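Local coordinates for aldehyde dehydrogenase 12 (Zea mays, PDB 6D97), which catalyses the NAD-dependent oxidation of L-glutamate gamma-semialdehyde, the last step of proline catabolism in plants, at residues P191-T196 with K268-T273. Numbering follows the deposited sequence.
Sequences PVAIIT and KMTLFT. With NAD (nicotinamide-adenine-dinucleotide), chain E.
Ala193 and Ile195 carry the parallel pairing of strands 191-196 and 269-273, whose axes run 4.6 Å apart and 5° from parallel. Ala193 N donates a hydrogen bond to Met269 O, and Ala193 O accepts one from Leu271 N. Ile195 repeats the pattern two residues on, its N reaching Leu271 O at 2.8 Å and its O accepting Thr273 N (N-H...O angle 161°). Lys268 N donates another hydrogen bond to Pro191 O, at 2.7 Å. On one face Ile194 CG2 lies 4.0 Å from Leu271 CD1 and Val192 CG1 rests on Met269 CB, all four packing against Trp524. These are inner strands of the parallel five-stranded sheet of the Rossmann-type NAD-binding domain, 218-223 bonding along the other edge of 191-196. On the opposite face Ala193 CB sits beside Thr270, and nearer the C-terminal ends the adenosine part of NAD lies against Ile195, whose CD1 is 3.9 Å from adenine N3A, and the Phe272 ring edge. With CG anti to the backbone N (chi1 176°), the Phe272 ring brings CD1 to 3.7 Å from Ile195 CG2, an oblique approach; CE1 is 3.2 Å from NAD O4B, and CZ approaches O1A in the ring plane. An alanine in place of Phe272 would probably leave Ile195 CG2 and the adenosine ribose without this flank and open a gap beside Val278. Thr196 O accepts a hydrogen bond from NAD O3B at 3.1 Å.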
loop_
_atom_site.group_PDB
_atom_site.type_symbol
_atom_site.label_atom_id
_atom_site.label_comp_id
_atom_site.label_asym_id
_atom_site.label_seq_id
_atom_site.Cartn_x
_atom_site.Cartn_y
_atom_site.Cartn_z
ATOM N N PRO A 191 -27.705 -0.806 0.717
ATOM C CA PRO A 191 -28.557 0.231 1.318
ATOM C C PRO A 191 -27.959 0.700 2.636
ATOM O O PRO A 191 -27.715 -0.102 3.542
ATOM C CB PRO A 191 -29.897 -0.485 1.524
ATOM C CG PRO A 191 -29.516 -1.926 1.715
ATOM C CD PRO A 191 -28.261 -2.159 0.897
ATOM N N VAL A 192 -27.699 2.004 2.730
ATOM C CA VAL A 192 -27.054 2.592 3.897
ATOM C C VAL A 192 -27.765 3.889 4.267
ATOM O O VAL A 192 -28.590 4.413 3.517
ATOM C CB VAL A 192 -25.550 2.853 3.664
ATOM C CG1 VAL A 192 -24.846 1.581 3.222
ATOM C CG2 VAL A 192 -25.346 3.956 2.646
ATOM N N ALA A 193 -27.419 4.409 5.445
ATOM C CA ALA A 193 -27.997 5.636 5.969
ATOM C C ALA A 193 -26.895 6.552 6.484
ATOM O O ALA A 193 -25.842 6.092 6.936
ATOM C CB ALA A 193 -29.000 5.353 7.089
ATOM N N ILE A 194 -27.148 7.858 6.398
ATOM C CA ILE A 194 -26.223 8.886 6.863
ATOM C C ILE A 194 -27.004 9.905 7.676
ATOM O O ILE A 194 -28.036 10.412 7.223
ATOM C CB ILE A 194 -25.494 9.577 5.699
ATOM C CG1 ILE A 194 -24.812 8.532 4.829
ATOM C CG2 ILE A 194 -24.459 10.552 6.222
ATOM C CD1 ILE A 194 -24.337 9.084 3.505
ATOM N N ILE A 195 -26.509 10.204 8.875
ATOM C CA ILE A 195 -27.161 11.106 9.817
ATOM C C ILE A 195 -26.108 12.080 10.335
ATOM O O ILE A 195 -25.118 11.656 10.944
ATOM C CB ILE A 195 -27.808 10.334 10.980
ATOM C CG1 ILE A 195 -28.753 9.253 10.444
ATOM C CG2 ILE A 195 -28.535 11.284 11.906
ATOM C CD1 ILE A 195 -29.271 8.314 11.504
ATOM N N THR A 196 -26.312 13.372 10.097
ATOM C CA THR A 196 -25.329 14.398 10.411
ATOM C C THR A 196 -25.954 15.545 11.193
ATOM O O THR A 196 -27.172 15.753 11.141
ATOM C CB THR A 196 -24.672 14.943 9.133
ATOM O OG1 THR A 196 -25.584 15.804 8.445
ATOM C CG2 THR A 196 -24.266 13.808 8.220
ATOM N N LYS A 268 -27.637 -1.658 5.774
ATOM C CA LYS A 268 -26.492 -2.499 6.090
ATOM C C LYS A 268 -25.364 -1.726 6.755
ATOM O O LYS A 268 -24.515 -2.339 7.411
ATOM C CB LYS A 268 -25.990 -3.195 4.826
ATOM C CG LYS A 268 -26.956 -4.257 4.330
ATOM C CD LYS A 268 -27.287 -5.226 5.458
ATOM C CE LYS A 268 -28.775 -5.505 5.547
ATOM N NZ LYS A 268 -29.259 -6.392 4.460
ATOM N N MET A 269 -25.339 -0.406 6.602
ATOM C CA MET A 269 -24.387 0.442 7.303
ATOM C C MET A 269 -25.063 1.772 7.591
ATOM O O MET A 269 -25.834 2.270 6.770
ATOM C CB MET A 269 -23.108 0.659 6.486
ATOM C CG MET A 269 -21.825 0.303 7.234
ATOM S SD MET A 269 -21.550 1.314 8.705
ATOM C CE MET A 269 -21.382 2.938 7.969
ATOM N N THR A 270 -24.783 2.341 8.760
ATOM C CA THR A 270 -25.296 3.656 9.123
ATOM C C THR A 270 -24.135 4.506 9.604
ATOM O O THR A 270 -23.446 4.136 10.561
ATOM C CB THR A 270 -26.376 3.569 10.206
ATOM O OG1 THR A 270 -27.516 2.869 9.694
ATOM C CG2 THR A 270 -26.806 4.961 10.639
ATOM N N LEU A 271 -23.901 5.626 8.927
ATOM C CA LEU A 271 -22.963 6.632 9.402
ATOM C C LEU A 271 -23.734 7.609 10.275
ATOM O O LEU A 271 -24.680 8.254 9.808
ATOM C CB LEU A 271 -22.293 7.358 8.235
ATOM C CG LEU A 271 -21.139 8.341 8.489
ATOM C CD1 LEU A 271 -21.613 9.713 8.976
ATOM C CD2 LEU A 271 -20.141 7.743 9.468
ATOM N N PHE A 272 -23.339 7.716 11.538
ATOM C CA PHE A 272 -23.921 8.700 12.433
ATOM C C PHE A 272 -22.853 9.673 12.901
ATOM O O PHE A 272 -21.793 9.260 13.383
ATOM C CB PHE A 272 -24.580 8.057 13.649
ATOM C CG PHE A 272 -25.104 9.060 14.629
ATOM C CD1 PHE A 272 -26.325 9.674 14.415
ATOM C CD2 PHE A 272 -24.364 9.416 15.746
ATOM C CE1 PHE A 272 -26.806 10.611 15.298
ATOM C CE2 PHE A 272 -24.841 10.351 16.636
ATOM C CZ PHE A 272 -26.062 10.950 16.411
ATOM N N THR A 273 -23.155 10.962 12.786
ATOM C CA THR A 273 -22.330 12.022 13.347
ATOM C C THR A 273 -23.226 12.899 14.206
ATOM O O THR A 273 -24.190 13.482 13.701
ATOM C CB THR A 273 -21.662 12.850 12.251
ATOM O OG1 THR A 273 -20.911 11.987 11.389
ATOM C CG2 THR A 273 -20.728 13.863 12.871
HETATM P PA NAD E . -27.565 14.920 17.827
HETATM O O1A NAD E . -27.160 13.495 18.324
HETATM O O2A NAD E . -28.502 15.718 18.592
HETATM O O5B NAD E . -28.276 15.073 16.542
HETATM C C5B NAD E . -27.602 14.801 15.337
HETATM C C4B NAD E . -28.480 14.162 14.266
HETATM O O4B NAD E . -28.972 12.889 14.646
HETATM C C3B NAD E . -29.636 15.016 13.858
HETATM O O3B NAD E . -29.849 14.934 12.502
HETATM C C2B NAD E . -30.749 14.418 14.604
HETATM O O2B NAD E . -31.949 14.662 13.974
HETATM C C1B NAD E . -30.370 12.986 14.576
HETATM N N9A NAD E . -30.947 12.169 15.624
HETATM C C8A NAD E . -31.170 12.499 16.948
HETATM N N7A NAD E . -31.694 11.443 17.581
HETATM C C5A NAD E . -31.818 10.382 16.690
HETATM C C6A NAD E . -32.277 9.081 16.777
HETATM N N6A NAD E . -32.773 8.587 18.031
HETATM N N1A NAD E . -32.264 8.284 15.698
HETATM C C2A NAD E . -31.801 8.720 14.499
HETATM N N3A NAD E . -31.341 9.992 14.372
HETATM C C4A NAD E . -31.338 10.826 15.432
HETATM O O3 NAD E . -26.532 15.949 17.653
HETATM P PN NAD E . -26.409 17.318 18.449
HETATM O O1N NAD E . -24.991 17.839 18.016
HETATM O O2N NAD E . -27.433 18.315 17.991
HETATM O O5D NAD E . -26.427 17.175 19.947
#